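Local coordinates for cellulase CEL9M (Clostridium cellulolyticum, PDB 1IA6), which probably hydrolyses internal beta-1,4-glucosidic linkages in cellulose and related beta-glucans, as a family 9 endoglucanase with bound zinc and calcium, at residues T127-A131 and G369-A373; C359-H363 and A378-K382. All blocks are in the same frame, centred on the assembly; numbering follows the deposited sequence.

Contact 1. Residues T127-A131 and G369-A373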
loop_
_atom_site.group_PDB
_atom_site.type_symbol
_atom_site.label_atom_id
_atom_site.label_comp_id
_atom_site.label_asym_id
_atom_site.label_seq_id
_atom_site.Cartn_x
_atom_site.Cartn_y
_atom_site.Cartn_z
ATOM N N THR A 127 -16.517 -0.263 -16.813
ATOM C CA THR A 127 -17.819 -0.021 -17.434
ATOM C C THR A 127 -18.899 -0.716 -16.613
ATOM O O THR A 127 -20.094 -0.518 -16.840
ATOM C CB THR A 127 -17.890 -0.563 -18.878
ATOM O OG1 THR A 127 -17.702 -1.983 -18.868
ATOM C CG2 THR A 127 -16.826 0.088 -19.748
ATOM N N TYR A 128 -18.468 -1.529 -15.654
ATOM C CA TYR A 128 -19.382 -2.267 -14.790
ATOM C C TYR A 128 -19.538 -1.576 -13.439
ATOM O O TYR A 128 -18.563 -1.097 -12.866
ATOM C CB TYR A 128 -18.849 -3.688 -14.563
ATOM C CG TYR A 128 -19.607 -4.494 -13.523
ATOM C CD1 TYR A 128 -20.828 -5.100 -13.827
ATOM C CD2 TYR A 128 -19.104 -4.643 -12.228
ATOM C CE1 TYR A 128 -21.529 -5.836 -12.868
ATOM C CE2 TYR A 128 -19.797 -5.373 -11.262
ATOM C CZ TYR A 128 -21.008 -5.967 -11.589
ATOM O OH TYR A 128 -21.694 -6.681 -10.636
ATOM N N TRP A 129 -20.769 -1.511 -12.945
ATOM C CA TRP A 129 -21.020 -0.927 -11.635
ATOM C C TRP A 129 -22.048 -1.786 -10.919
ATOM O O TRP A 129 -23.232 -1.783 -11.255
ATOM C CB TRP A 129 -21.512 0.520 -11.728
ATOM C CG TRP A 129 -21.558 1.178 -10.370
ATOM C CD1 TRP A 129 -22.544 1.057 -9.432
ATOM C CD2 TRP A 129 -20.524 1.971 -9.764
ATOM N NE1 TRP A 129 -22.188 1.719 -8.278
ATOM C CE2 TRP A 129 -20.954 2.289 -8.455
ATOM C CE3 TRP A 129 -19.276 2.440 -10.199
ATOM C CZ2 TRP A 129 -20.180 3.056 -7.576
ATOM C CZ3 TRP A 129 -18.505 3.204 -9.324
ATOM C CH2 TRP A 129 -18.964 3.502 -8.026
ATOM N N GLY A 130 -21.566 -2.535 -9.936
ATOM C CA GLY A 130 -22.404 -3.424 -9.159
ATOM C C GLY A 130 -21.497 -4.174 -8.204
ATOM O O GLY A 130 -20.290 -3.920 -8.178
ATOM N N ALA A 131 -22.060 -5.092 -7.427
ATOM C CA ALA A 131 -21.273 -5.862 -6.468
ATOM C C ALA A 131 -20.293 -6.795 -7.170
ATOM O O ALA A 131 -20.601 -7.365 -8.215
ATOM C CB ALA A 131 -22.199 -6.669 -5.564
ATOM N N GLY A 369 -23.203 -0.245 -3.150
ATOM C CA GLY A 369 -24.336 -1.154 -3.101
ATOM C C GLY A 369 -25.449 -1.000 -4.122
ATOM O O GLY A 369 -26.439 -1.732 -4.060
ATOM N N TYR A 370 -25.302 -0.068 -5.054
ATOM C CA TYR A 370 -26.320 0.151 -6.076
ATOM C C TYR A 370 -25.783 -0.187 -7.461
ATOM O O TYR A 370 -24.593 -0.445 -7.629
ATOM C CB TYR A 370 -26.783 1.610 -6.054
ATOM C CG TYR A 370 -27.440 2.024 -4.758
ATOM C CD1 TYR A 370 -28.713 1.565 -4.421
ATOM C CD2 TYR A 370 -26.784 2.863 -3.861
ATOM C CE1 TYR A 370 -29.317 1.932 -3.222
ATOM C CE2 TYR A 370 -27.378 3.235 -2.657
ATOM C CZ TYR A 370 -28.642 2.766 -2.346
ATOM O OH TYR A 370 -29.231 3.131 -1.159
ATOM N N THR A 371 -26.670 -0.190 -8.451
ATOM C CA THR A 371 -26.283 -0.478 -9.828
ATOM C C THR A 371 -26.726 0.674 -10.730
ATOM O O THR A 371 -26.809 1.823 -10.288
ATOM C CB THR A 371 -26.921 -1.792 -10.322
ATOM O OG1 THR A 371 -28.348 -1.703 -10.220
ATOM C CG2 THR A 371 -26.432 -2.966 -9.486
ATOM N N TYR A 372 -27.004 0.372 -11.994
ATOM C CA TYR A 372 -27.443 1.397 -12.935
ATOM C C TYR A 372 -28.963 1.414 -13.083
ATOM O O TYR A 372 -29.488 1.456 -14.197
ATOM C CB TYR A 372 -26.797 1.177 -14.307
ATOM C CG TYR A 372 -25.332 1.552 -14.378
ATOM C CD1 TYR A 372 -24.905 2.838 -14.041
ATOM C CD2 TYR A 372 -24.375 0.632 -14.806
ATOM C CE1 TYR A 372 -23.560 3.200 -14.130
ATOM C CE2 TYR A 372 -23.025 0.982 -14.900
ATOM C CZ TYR A 372 -22.627 2.266 -14.560
ATOM O OH TYR A 372 -21.296 2.614 -14.648
ATOM N N ALA A 373 -29.667 1.387 -11.957
ATOM C CA ALA A 373 -31.124 1.399 -11.968
ATOM C C ALA A 373 -31.662 2.538 -11.105
ATOM O O ALA A 373 -32.849 2.574 -10.772
ATOM C CB ALA A 373 -31.660 0.063 -11.467
#

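Contact 2. Residues C359-H363 and A378-K382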
loop_
_atom_site.group_PDB
_atom_site.type_symbol
_atom_site.label_atom_id
_atom_site.label_comp_id
_atom_site.label_asym_id
_atom_site.label_seq_id
_atom_site.Cartn_x
_atom_site.Cartn_y
_atom_site.Cartn_z
ATOM N N CYS A 359 -17.014 10.965 4.980
ATOM C CA CYS A 359 -17.477 10.878 3.596
ATOM C C CYS A 359 -18.586 9.840 3.417
ATOM O O CYS A 359 -18.459 8.706 3.872
ATOM C CB CYS A 359 -16.281 10.536 2.701
ATOM S SG CYS A 359 -16.657 10.283 0.952
ATOM N N ILE A 360 -19.674 10.224 2.752
ATOM C CA ILE A 360 -20.786 9.303 2.531
ATOM C C ILE A 360 -20.896 8.841 1.079
ATOM O O ILE A 360 -21.748 8.009 0.752
ATOM C CB ILE A 360 -22.143 9.933 2.943
ATOM C CG1 ILE A 360 -22.427 11.166 2.086
ATOM C CG2 ILE A 360 -22.122 10.296 4.419
ATOM C CD1 ILE A 360 -23.791 11.792 2.342
ATOM N N HIS A 361 -20.028 9.370 0.221
ATOM C CA HIS A 361 -20.019 9.021 -1.199
ATOM C C HIS A 361 -18.686 8.424 -1.668
ATOM O O HIS A 361 -18.121 8.876 -2.661
ATOM C CB HIS A 361 -20.317 10.266 -2.046
ATOM C CG HIS A 361 -21.733 10.744 -1.954
ATOM N ND1 HIS A 361 -22.758 10.190 -2.692
ATOM C CD2 HIS A 361 -22.295 11.729 -1.212
ATOM C CE1 HIS A 361 -23.888 10.812 -2.411
ATOM N NE2 HIS A 361 -23.636 11.751 -1.516
ATOM N N PRO A 362 -18.166 7.403 -0.968
ATOM C CA PRO A 362 -16.890 6.835 -1.424
ATOM C C PRO A 362 -17.009 6.214 -2.819
ATOM O O PRO A 362 -18.031 5.612 -3.150
ATOM C CB PRO A 362 -16.578 5.793 -0.356
ATOM C CG PRO A 362 -17.957 5.320 0.052
ATOM C CD PRO A 362 -18.720 6.627 0.155
ATOM N N HIS A 363 -15.973 6.375 -3.639
ATOM C CA HIS A 363 -15.976 5.801 -4.980
ATOM C C HIS A 363 -15.580 4.335 -4.822
ATOM O O HIS A 363 -14.433 3.957 -5.050
ATOM C CB HIS A 363 -14.970 6.533 -5.868
ATOM C CG HIS A 363 -15.006 6.102 -7.299
ATOM N ND1 HIS A 363 -16.157 6.139 -8.057
ATOM C CD2 HIS A 363 -14.036 5.623 -8.113
ATOM C CE1 HIS A 363 -15.894 5.699 -9.275
ATOM N NE2 HIS A 363 -14.614 5.380 -9.335
ATOM N N ALA A 378 -25.487 7.055 -7.844
ATOM C CA ALA A 378 -25.283 8.433 -7.407
ATOM C C ALA A 378 -25.735 8.661 -5.965
ATOM O O ALA A 378 -25.410 9.686 -5.364
ATOM C CB ALA A 378 -26.022 9.382 -8.339
ATOM N N LYS A 379 -26.485 7.712 -5.415
ATOM C CA LYS A 379 -26.970 7.821 -4.043
ATOM C C LYS A 379 -25.836 7.545 -3.060
ATOM O O LYS A 379 -24.802 6.994 -3.435
ATOM C CB LYS A 379 -28.100 6.817 -3.797
ATOM C CG LYS A 379 -29.313 6.998 -4.695
ATOM C CD LYS A 379 -30.354 5.910 -4.442
ATOM C CE LYS A 379 -30.905 5.975 -3.024
ATOM N NZ LYS A 379 -31.925 4.916 -2.764
ATOM N N PRO A 380 -26.016 7.935 -1.786
ATOM C CA PRO A 380 -24.990 7.710 -0.763
ATOM C C PRO A 380 -24.751 6.213 -0.594
ATOM O O PRO A 380 -25.684 5.416 -0.711
ATOM C CB PRO A 380 -25.606 8.335 0.487
ATOM C CG PRO A 380 -26.465 9.433 -0.076
ATOM C CD PRO A 380 -27.119 8.750 -1.247
ATOM N N ALA A 381 -23.507 5.836 -0.318
ATOM C CA ALA A 381 -23.148 4.433 -0.136
ATOM C C ALA A 381 -24.082 3.722 0.840
ATOM O O ALA A 381 -24.320 4.202 1.947
ATOM C CB ALA A 381 -21.710 4.326 0.351
ATOM N N LYS A 382 -24.595 2.570 0.422
ATOM C CA LYS A 382 -25.504 1.777 1.243
ATOM C C LYS A 382 -24.786 1.159 2.442
ATOM O O LYS A 382 -25.360 1.042 3.525
ATOM C CB LYS A 382 -26.133 0.668 0.391
ATOM C CG LYS A 382 -27.216 -0.140 1.088
ATOM C CD LYS A 382 -27.748 -1.254 0.186
ATOM C CE LYS A 382 -28.355 -0.702 -1.098
ATOM N NZ LYS A 382 -28.791 -1.788 -2.029
HETATM O O HOH W 1 -22.927 6.321 2.934
HETATM O O HOH W 2 -22.290 7.835 -4.091
#

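Contact 1. Residues T127-A131 and G369-A373
Trp129 sets its CG trans to the backbone N (chi1 -171°), which sends the indole across to 369-373, and Tyr372, with CG trans to its carbonyl carbon (chi1 -74°), brings its phenol ring back against the CB of Trp129. Two irregular loops meet here among the loops of the (alpha/alpha)6 barrel of this family 9 glycoside hydrolase, one following helix 122-125, the other following helix 365-368. Tyr372 CZ lies 3.5 Å from Trp129 CB, so the phenol packs against the root of the tryptophan; the five-membered ring and the phenol stand oblique, their planes at 51°. Thr127 O approaches the edge of the phenol at CE2, 3.8 Å away. Thr371 turns its methyl CG2 to the backbone, 4.1 Å from the CA of Gly130; these two residues are the pair whose CA atoms come closest across the two loops. The tryptophan side chain is about 9 Å from that of Glu410, a predicted active-site residue. The indole NE1-H goes to Asn368 OD1, which also accepts from Tyr370 N. Tyr370 O instead sits at the indole edge, 3.1 Å from Trp129 CD1, while Trp129 NE1, at 3.3 Å, meets it at too poor an angle to bond.

Contact 2. Residues C359-H363 and A378-K382
Ala381 N gives its hydrogen to Ile360 O at 3.0 Å, the one direct hydrogen bond between these two irregular loops of the family 9 catalytic module. The C=O...N angle of 172° puts the donor almost straight ahead of the carbonyl. Around this bond the packing is close. Ala381 CB points at the other loop and rests on the Pro362 ring, 3.8 Å from CD. Pro380 CA also comes up against Ile360 O. The imidazole of His361 and the ring of Pro380 run alongside each other in a common direction, with His361 CE1 3.7 Å from Pro380 CG. A chi1 of -71° turns the imidazole back beside its own backbone N, and its edge faces Ala378 O, near the ring plane, 3.5 Å from CE1.

Elsewhere the fit is looser and water takes part. Ile360 CD1 only grazes Pro380 CG. A water in the imidazole plane joins His361 ND1, at 2.8 Å, to Lys379 O, to which it donates. Beside the direct bond, a second water donates to both Ile360 O and Ala381 O, so the Ile360 carbonyl receives two hydrogens, one from each kind of partner.

Behind the contact lies Asp401, a predicted active-site residue. The Ile360-His361 peptide accepts from the 378-382 loop at its carbonyl, while its N-H makes a weak bond to Asp401 OD1 and Ile360 N makes the stronger one, to OD2. The direct bond and the water would together fix the Ile360 carbonyl, next to the N-H groups that meet this carboxylate.

How the contacts relate
Contacts 1 and 2 interleave along the chain and lie with centres about 12 Å apart on the same side of the module. Contact 1 is partly buried, a tryptophan between one tyrosine ring and backbone, joined by shape and van der Waals touch. Contact 2 is a surface contact, made of prolines, alanine and an imidazole and tied by a backbone bond and bridging waters. Loop 369-373 and loop 378-382 both follow helix 365-368 and touch directly: Lys382 NZ probably bonds to Gly369 O at 3.1 Å, and Lys382 forms a cation-pi pair with Tyr370. The ring of His363, in segment 359-363, meets that of Trp129, giving a second link between the two contacts.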